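Local coordinates for exopolysaccharide biosynthesis protein (Pantoea stewartii subsp. stewartii DC283, PDB 6TGF) that modifies the exopolysaccharide (glycan) biofilm, probably as a hydrolase, and forms a trimer with a bacteriophage tailspike-like parallel beta-helix fold, at residues I255-Y259 against C270-P274; I474-S478 against Q498-W502; A676-F680 against G690-Q694. All coordinates share one frame; numbering follows the deposited sequence.

Contact 1 of 3, residues I255-Y259 against C270-P274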
# COMPACT_ATOMS: atom_id res chain seq x y z
N ILE B 255 25.46 21.80 0.58
CA ILE B 255 24.95 20.49 0.06
C ILE B 255 26.15 19.62 -0.34
O ILE B 255 26.15 18.43 0.02
CB ILE B 255 23.96 20.70 -1.10
CG1 ILE B 255 22.65 21.32 -0.60
CG2 ILE B 255 23.71 19.40 -1.85
CD1 ILE B 255 21.78 21.89 -1.70
N LYS B 256 27.13 20.20 -1.05
CA LYS B 256 28.38 19.52 -1.48
C LYS B 256 29.20 19.12 -0.25
O LYS B 256 29.74 18.00 -0.24
CB LYS B 256 29.18 20.41 -2.42
CG LYS B 256 28.56 20.62 -3.80
CD LYS B 256 29.54 21.16 -4.82
CE LYS B 256 28.87 21.70 -6.07
NZ LYS B 256 28.93 23.18 -6.14
N ALA B 257 29.30 20.01 0.74
CA ALA B 257 30.07 19.82 1.99
C ALA B 257 29.46 18.67 2.81
O ALA B 257 30.22 17.75 3.20
CB ALA B 257 30.11 21.10 2.79
N MET B 258 28.15 18.73 3.06
CA MET B 258 27.41 17.73 3.87
C MET B 258 27.45 16.37 3.15
O MET B 258 27.56 15.34 3.85
CB MET B 258 25.95 18.14 4.09
CG MET B 258 25.23 17.24 5.08
SD MET B 258 23.59 17.85 5.54
CE MET B 258 23.24 16.80 6.95
N TYR B 259 27.36 16.37 1.82
CA TYR B 259 27.43 15.14 0.99
C TYR B 259 28.80 14.48 1.18
O TYR B 259 28.84 13.30 1.57
CB TYR B 259 27.21 15.43 -0.50
CG TYR B 259 27.21 14.17 -1.33
CD1 TYR B 259 26.28 13.18 -1.09
CD2 TYR B 259 28.15 13.95 -2.33
CE1 TYR B 259 26.26 12.01 -1.82
CE2 TYR B 259 28.14 12.78 -3.07
CZ TYR B 259 27.19 11.81 -2.82
OH TYR B 259 27.15 10.65 -3.54
N CYS B 270 23.22 11.43 4.80
CA CYS B 270 23.67 12.06 3.53
C CYS B 270 23.31 13.56 3.57
O CYS B 270 23.93 14.26 4.39
CB CYS B 270 23.07 11.30 2.35
SG CYS B 270 23.87 11.64 0.77
N VAL B 271 22.34 14.02 2.77
CA VAL B 271 21.96 15.46 2.66
C VAL B 271 20.57 15.66 3.28
O VAL B 271 19.59 15.14 2.72
CB VAL B 271 21.98 15.94 1.19
CG1 VAL B 271 21.74 17.44 1.09
CG2 VAL B 271 23.28 15.56 0.50
N GLN B 272 20.51 16.39 4.40
CA GLN B 272 19.26 16.70 5.15
C GLN B 272 19.03 18.21 5.15
O GLN B 272 19.82 18.93 5.79
CB GLN B 272 19.34 16.16 6.57
CG GLN B 272 18.08 16.38 7.39
CD GLN B 272 16.90 15.61 6.84
OE1 GLN B 272 16.99 14.42 6.56
NE2 GLN B 272 15.78 16.30 6.67
N PHE B 273 17.99 18.67 4.45
CA PHE B 273 17.48 20.07 4.49
C PHE B 273 16.66 20.27 5.76
O PHE B 273 15.89 19.39 6.14
CB PHE B 273 16.59 20.39 3.30
CG PHE B 273 17.29 20.60 1.98
CD1 PHE B 273 17.54 19.54 1.13
CD2 PHE B 273 17.66 21.88 1.57
CE1 PHE B 273 18.17 19.74 -0.09
CE2 PHE B 273 18.29 22.08 0.36
CZ PHE B 273 18.55 21.01 -0.47
N PRO B 274 16.77 21.44 6.44
CA PRO B 274 15.76 21.85 7.41
C PRO B 274 14.57 22.45 6.64
O PRO B 274 14.67 22.58 5.43
CB PRO B 274 16.49 22.87 8.29
CG PRO B 274 17.60 23.43 7.41
CD PRO B 274 17.86 22.41 6.32
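I255, M258 and Y259 of helix 252-265 pack on C270-F273, which includes the short strand 271-272. This helix lies just ahead of the parallel beta-helix in the chain, and strand 271-272 pairs in parallel with strand 290-296. The arrangement is consistent with an N-terminal capping helix, as in tailspike-like beta-helices.

I255 and Y259 are one helical turn apart, joined by the backbone bond from Y259 N to I255 O, and M258 directly precedes Y259. I255 spans V271 and F273, Y259 spans C270 and V271, and M258 runs by C270 to Q272. I255 divides its two branches: CG2 meets V271 CG1 at 4.0 Å, the side chains crossing at about a right angle, while CD1 reaches F273 CZ at 3.6 Å and approaches that ring obliquely. The F273 ring in turn makes an edge-to-face contact with F278. Y259 presents its ring edge to C270. C270 SG lies 4.6 Å from the centroid of the Y259 ring and 85° off the ring normal, nearly in the ring plane, as expected of a sulfur-aromatic contact made at the edge. The closest ring atom is Y259 CD1, 3.4 Å from C270 SG. Y259 CB packs against V271 CG2 at 4.1 Å, and the Y259 ring goes on to meet F285 and F293.

M258 takes another path. With CG anti to its backbone N (chi1 -171°) and the rest of the chain extended, it runs past the C270 carbonyl, bringing CG to 3.3 Å from C270 O. Beyond it, the terminal methyl CE touches Q272 CB at 4.0 Å, while the amide end of Q272 turns to R294, which bonds its OE1. The one polar link between the segments is weak but almost straight: Q272 N donates to M258 SD at 3.6 Å, with an N-H...S angle of 176°.

Contact 2 of 3, residues I474-S478 against Q498-W502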
# COMPACT_ATOMS: atom_id res chain seq x y z
N ILE B 474 0.39 6.50 -24.36
CA ILE B 474 0.95 5.56 -25.37
C ILE B 474 1.36 4.27 -24.65
O ILE B 474 2.29 4.33 -23.82
CB ILE B 474 2.13 6.20 -26.14
CG1 ILE B 474 1.73 7.51 -26.82
CG2 ILE B 474 2.72 5.21 -27.14
CD1 ILE B 474 0.68 7.38 -27.90
N ALA B 475 0.68 3.16 -24.95
CA ALA B 475 0.91 1.82 -24.35
C ALA B 475 1.02 0.76 -25.46
O ALA B 475 0.44 -0.33 -25.30
CB ALA B 475 -0.20 1.51 -23.38
N TRP B 476 1.76 1.08 -26.53
CA TRP B 476 1.95 0.19 -27.71
C TRP B 476 2.66 -1.10 -27.29
O TRP B 476 3.71 -0.99 -26.62
CB TRP B 476 2.73 0.90 -28.83
CG TRP B 476 2.07 2.13 -29.38
CD1 TRP B 476 0.74 2.42 -29.39
CD2 TRP B 476 2.73 3.23 -30.03
NE1 TRP B 476 0.52 3.64 -29.99
CE2 TRP B 476 1.72 4.15 -30.40
CE3 TRP B 476 4.06 3.53 -30.34
CZ2 TRP B 476 2.01 5.35 -31.05
CZ3 TRP B 476 4.35 4.71 -30.98
CH2 TRP B 476 3.34 5.61 -31.33
N HIS B 477 2.10 -2.26 -27.64
CA HIS B 477 2.64 -3.61 -27.34
C HIS B 477 2.77 -3.82 -25.82
O HIS B 477 3.51 -4.74 -25.43
CB HIS B 477 3.99 -3.83 -28.03
CG HIS B 477 3.96 -3.66 -29.51
ND1 HIS B 477 3.35 -4.58 -30.35
CD2 HIS B 477 4.48 -2.71 -30.31
CE1 HIS B 477 3.48 -4.18 -31.60
NE2 HIS B 477 4.17 -3.04 -31.60
N SER B 478 2.10 -3.01 -25.01
CA SER B 478 2.24 -3.01 -23.53
C SER B 478 1.30 -4.05 -22.92
O SER B 478 0.10 -4.04 -23.27
CB SER B 478 2.01 -1.63 -22.95
OG SER B 478 2.60 -1.53 -21.67
N GLN B 498 1.26 -0.36 -32.70
CA GLN B 498 2.08 0.61 -33.47
C GLN B 498 3.53 0.54 -32.99
O GLN B 498 3.76 0.12 -31.83
CB GLN B 498 1.54 2.03 -33.32
CG GLN B 498 0.20 2.26 -34.00
CD GLN B 498 -0.04 3.71 -34.33
OE1 GLN B 498 0.64 4.61 -33.84
NE2 GLN B 498 -1.02 3.95 -35.19
N GLY B 499 4.47 0.95 -33.85
CA GLY B 499 5.91 1.05 -33.52
C GLY B 499 6.56 -0.31 -33.33
O GLY B 499 5.91 -1.33 -33.63
N ASP B 500 7.80 -0.32 -32.82
CA ASP B 500 8.63 -1.54 -32.63
C ASP B 500 8.14 -2.32 -31.41
O ASP B 500 8.04 -1.72 -30.32
CB ASP B 500 10.11 -1.18 -32.46
CG ASP B 500 10.76 -0.58 -33.69
OD1 ASP B 500 10.08 -0.51 -34.74
OD2 ASP B 500 11.93 -0.18 -33.60
N ARG B 501 7.85 -3.61 -31.60
CA ARG B 501 7.53 -4.57 -30.51
C ARG B 501 8.85 -5.07 -29.91
O ARG B 501 9.65 -5.67 -30.66
CB ARG B 501 6.70 -5.74 -31.05
CG ARG B 501 6.10 -6.63 -29.97
CD ARG B 501 5.44 -7.86 -30.56
NE ARG B 501 6.40 -8.67 -31.30
CZ ARG B 501 6.19 -9.22 -32.50
NH1 ARG B 501 5.05 -9.06 -33.14
NH2 ARG B 501 7.15 -9.94 -33.06
N TRP B 502 9.07 -4.84 -28.62
CA TRP B 502 10.33 -5.19 -27.90
C TRP B 502 10.41 -6.71 -27.72
O TRP B 502 11.42 -7.30 -28.15
CB TRP B 502 10.42 -4.45 -26.56
CG TRP B 502 11.60 -4.88 -25.74
CD1 TRP B 502 12.89 -5.00 -26.16
CD2 TRP B 502 11.59 -5.26 -24.35
NE1 TRP B 502 13.69 -5.42 -25.13
CE2 TRP B 502 12.92 -5.59 -24.01
CE3 TRP B 502 10.60 -5.34 -23.36
CZ2 TRP B 502 13.28 -6.00 -22.73
CZ3 TRP B 502 10.95 -5.75 -22.10
CH2 TRP B 502 12.27 -6.08 -21.79
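Q498 lies across the indole of W476. Q498 CB sits over the five-membered ring of W476, 3.6 Å from the centroid, a CH-pi contact made on the face. The opposite indole face is taken by I474 CG2, 3.5 Å above the plane, so aliphatic carbon covers both faces. Farther out, Q498 OE1 comes to 3.2 Å from W476 CZ2, while W476 NE1 is weakly bonded to D494.

G499 supplies the acceptor for the neighbouring histidine. H477 NE2 donates to G499 O at 3.2 Å with an N-H...O angle of 151°. The oxygen is close to the imidazole plane, but the donor stands 55° out of the carbonyl plane, above the group.

Both rings project from a type II beta turn, A475 to S478, closed by S478 N to A475 O at 3.2 Å. W476 and H477 are its two central residues, and the turn joins strand 473-474 to strand 479-488 at a corner of the parallel beta-helix, where the later loop folds over it.

D500 directs its CB away from the turn, and its backbone O is bonded by N456.

R501 then covers one face of H477. R501 CB lies 3.5 Å from the imidazole centroid of H477, near the normal, and R501 CG is 3.5 Å from H477 ND1. The chain crosses the ring at about a right angle before bending at chi3, and the guanidinium plane stands 85° from the imidazole, with NE bonded to L503 O.

Contact 3 of 3, residues A676-F680 against G690-Q694; sequences APQRF and GANEQ
R679 NH2 donates to E693 OE2 at 2.8 Å, nearly straight at 170°, and also bonds T573 O of a second subunit. The carboxylate oxygen is met on its syn side and lies in the guanidinium plane. The neighbouring R679 NE reaches E693 OE1 at 3.2 Å, approaching from above the carboxylate plane. This is a side-on, two-nitrogen salt bridge, twisted so that the two planes stand 45° apart. With CG between its backbone N and carbonyl carbon and a bend at chi2, the E693 chain runs alongside R679 and sets its carboxylate beside the guanidinium edge. Over one face of the guanidinium lies P677 CG, 3.7 Å above the plane.

Farther along, the segments run antiparallel into a beta hairpin, strands 680-683 and 688-691. F680 and A691 form a hydrogen-bonded pair whose two bonds are both weak, F680 N to A691 O at 3.4 Å and A691 N to F680 O at 3.3 Å. A CA-H...O contact from R679 CA to A691 O, 3.2 Å, adds to them. The F680 side chain (chi1 85°) folds back over the partner strand: G690 CA sits over the F680 ring face, 3.7 Å from its centroid, in a CH-pi contact, and F680 CE2 touches A691 CB at 3.5 Å.

Other subunits add to these contacts. L578 N of the second subunit weakly bonds E693 OE1, and N684 of the third bonds Q678 O. The charged pair therefore links the residues flanking the open end of the hairpin, at the interface with the second subunit, where mutual neutralisation probably eases the burial of R679 and helps orient the groups that face that subunit.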
# COMPACT_ATOMS: atom_id res chain seq x y z
N ALA B 676 -43.12 -15.59 -30.93
CA ALA B 676 -41.87 -15.91 -31.67
C ALA B 676 -42.07 -17.20 -32.46
O ALA B 676 -42.41 -18.23 -31.89
CB ALA B 676 -40.72 -16.03 -30.70
N PRO B 677 -41.89 -17.18 -33.81
CA PRO B 677 -42.03 -18.38 -34.62
C PRO B 677 -41.04 -19.49 -34.24
O PRO B 677 -39.88 -19.19 -34.05
CB PRO B 677 -41.74 -17.92 -36.06
CG PRO B 677 -41.91 -16.41 -36.02
CD PRO B 677 -41.54 -16.00 -34.61
N GLN B 678 -41.54 -20.73 -34.13
CA GLN B 678 -40.72 -21.94 -33.82
C GLN B 678 -40.04 -22.40 -35.11
O GLN B 678 -40.74 -22.93 -35.99
CB GLN B 678 -41.61 -23.05 -33.25
CG GLN B 678 -42.36 -22.65 -31.99
CD GLN B 678 -43.33 -23.70 -31.53
OE1 GLN B 678 -44.46 -23.39 -31.16
NE2 GLN B 678 -42.90 -24.95 -31.55
N ARG B 679 -38.72 -22.19 -35.22
CA ARG B 679 -37.91 -22.53 -36.42
C ARG B 679 -36.50 -22.93 -36.00
O ARG B 679 -36.01 -22.42 -34.98
CB ARG B 679 -37.80 -21.33 -37.37
CG ARG B 679 -39.12 -20.73 -37.82
CD ARG B 679 -38.90 -19.37 -38.45
NE ARG B 679 -40.15 -18.75 -38.89
CZ ARG B 679 -40.24 -17.52 -39.39
NH1 ARG B 679 -39.16 -16.77 -39.53
NH2 ARG B 679 -41.42 -17.05 -39.76
N PHE B 680 -35.87 -23.82 -36.79
CA PHE B 680 -34.39 -24.01 -36.83
C PHE B 680 -33.96 -24.11 -38.29
O PHE B 680 -34.83 -24.14 -39.19
CB PHE B 680 -33.97 -25.21 -35.96
CG PHE B 680 -34.04 -26.57 -36.62
CD1 PHE B 680 -32.95 -27.07 -37.32
CD2 PHE B 680 -35.17 -27.36 -36.48
CE1 PHE B 680 -33.01 -28.33 -37.90
CE2 PHE B 680 -35.22 -28.62 -37.06
CZ PHE B 680 -34.14 -29.10 -37.77
N GLY B 690 -34.13 -28.07 -41.68
CA GLY B 690 -34.78 -27.09 -40.79
C GLY B 690 -36.16 -27.55 -40.36
O GLY B 690 -36.50 -28.72 -40.61
N ALA B 691 -36.93 -26.66 -39.72
CA ALA B 691 -38.35 -26.85 -39.35
C ALA B 691 -39.04 -25.49 -39.30
O ALA B 691 -38.36 -24.50 -38.96
CB ALA B 691 -38.43 -27.57 -38.02
N ASN B 692 -40.33 -25.43 -39.64
CA ASN B 692 -41.12 -24.16 -39.68
C ASN B 692 -42.19 -24.20 -38.58
O ASN B 692 -42.38 -25.26 -37.96
CB ASN B 692 -41.69 -23.89 -41.07
CG ASN B 692 -42.88 -24.75 -41.44
OD1 ASN B 692 -43.31 -25.61 -40.68
ND2 ASN B 692 -43.42 -24.53 -42.63
N GLU B 693 -42.85 -23.06 -38.35
CA GLU B 693 -43.83 -22.84 -37.25
C GLU B 693 -45.14 -23.58 -37.55
O GLU B 693 -45.93 -23.77 -36.61
CB GLU B 693 -44.09 -21.35 -37.03
CG GLU B 693 -44.65 -20.61 -38.24
CD GLU B 693 -43.61 -19.87 -39.06
OE1 GLU B 693 -42.70 -20.52 -39.60
OE2 GLU B 693 -43.71 -18.63 -39.15
N GLN B 694 -45.37 -23.97 -38.81
CA GLN B 694 -46.54 -24.80 -39.23
C GLN B 694 -46.32 -26.25 -38.78
O GLN B 694 -47.31 -27.00 -38.72
CB GLN B 694 -46.75 -24.70 -40.75
CG GLN B 694 -47.39 -23.38 -41.17
CD GLN B 694 -47.27 -23.12 -42.65
OE1 GLN B 694 -46.26 -23.44 -43.28
NE2 GLN B 694 -48.30 -22.51 -43.22

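The three contacts follow one another along an elongated chain and share no secondary-structure element. Contacts 1 and 3 lie on opposite sides of the chain's centre, their own centres about 86 Å apart; contact 2 comes between them in sequence, its centre about 41 Å from that of contact 1. Contacts 1 and 3 are buried, whereas contact 2 is on the surface. Contact 1 joins a helix to a strand mainly through apolar and sulfur-containing side chains. Contact 2 joins two loops by CH-pi packing and a side-chain-to-backbone bond. Contact 3 combines strand pairing with a salt bridge and alone has other subunits touching its segments.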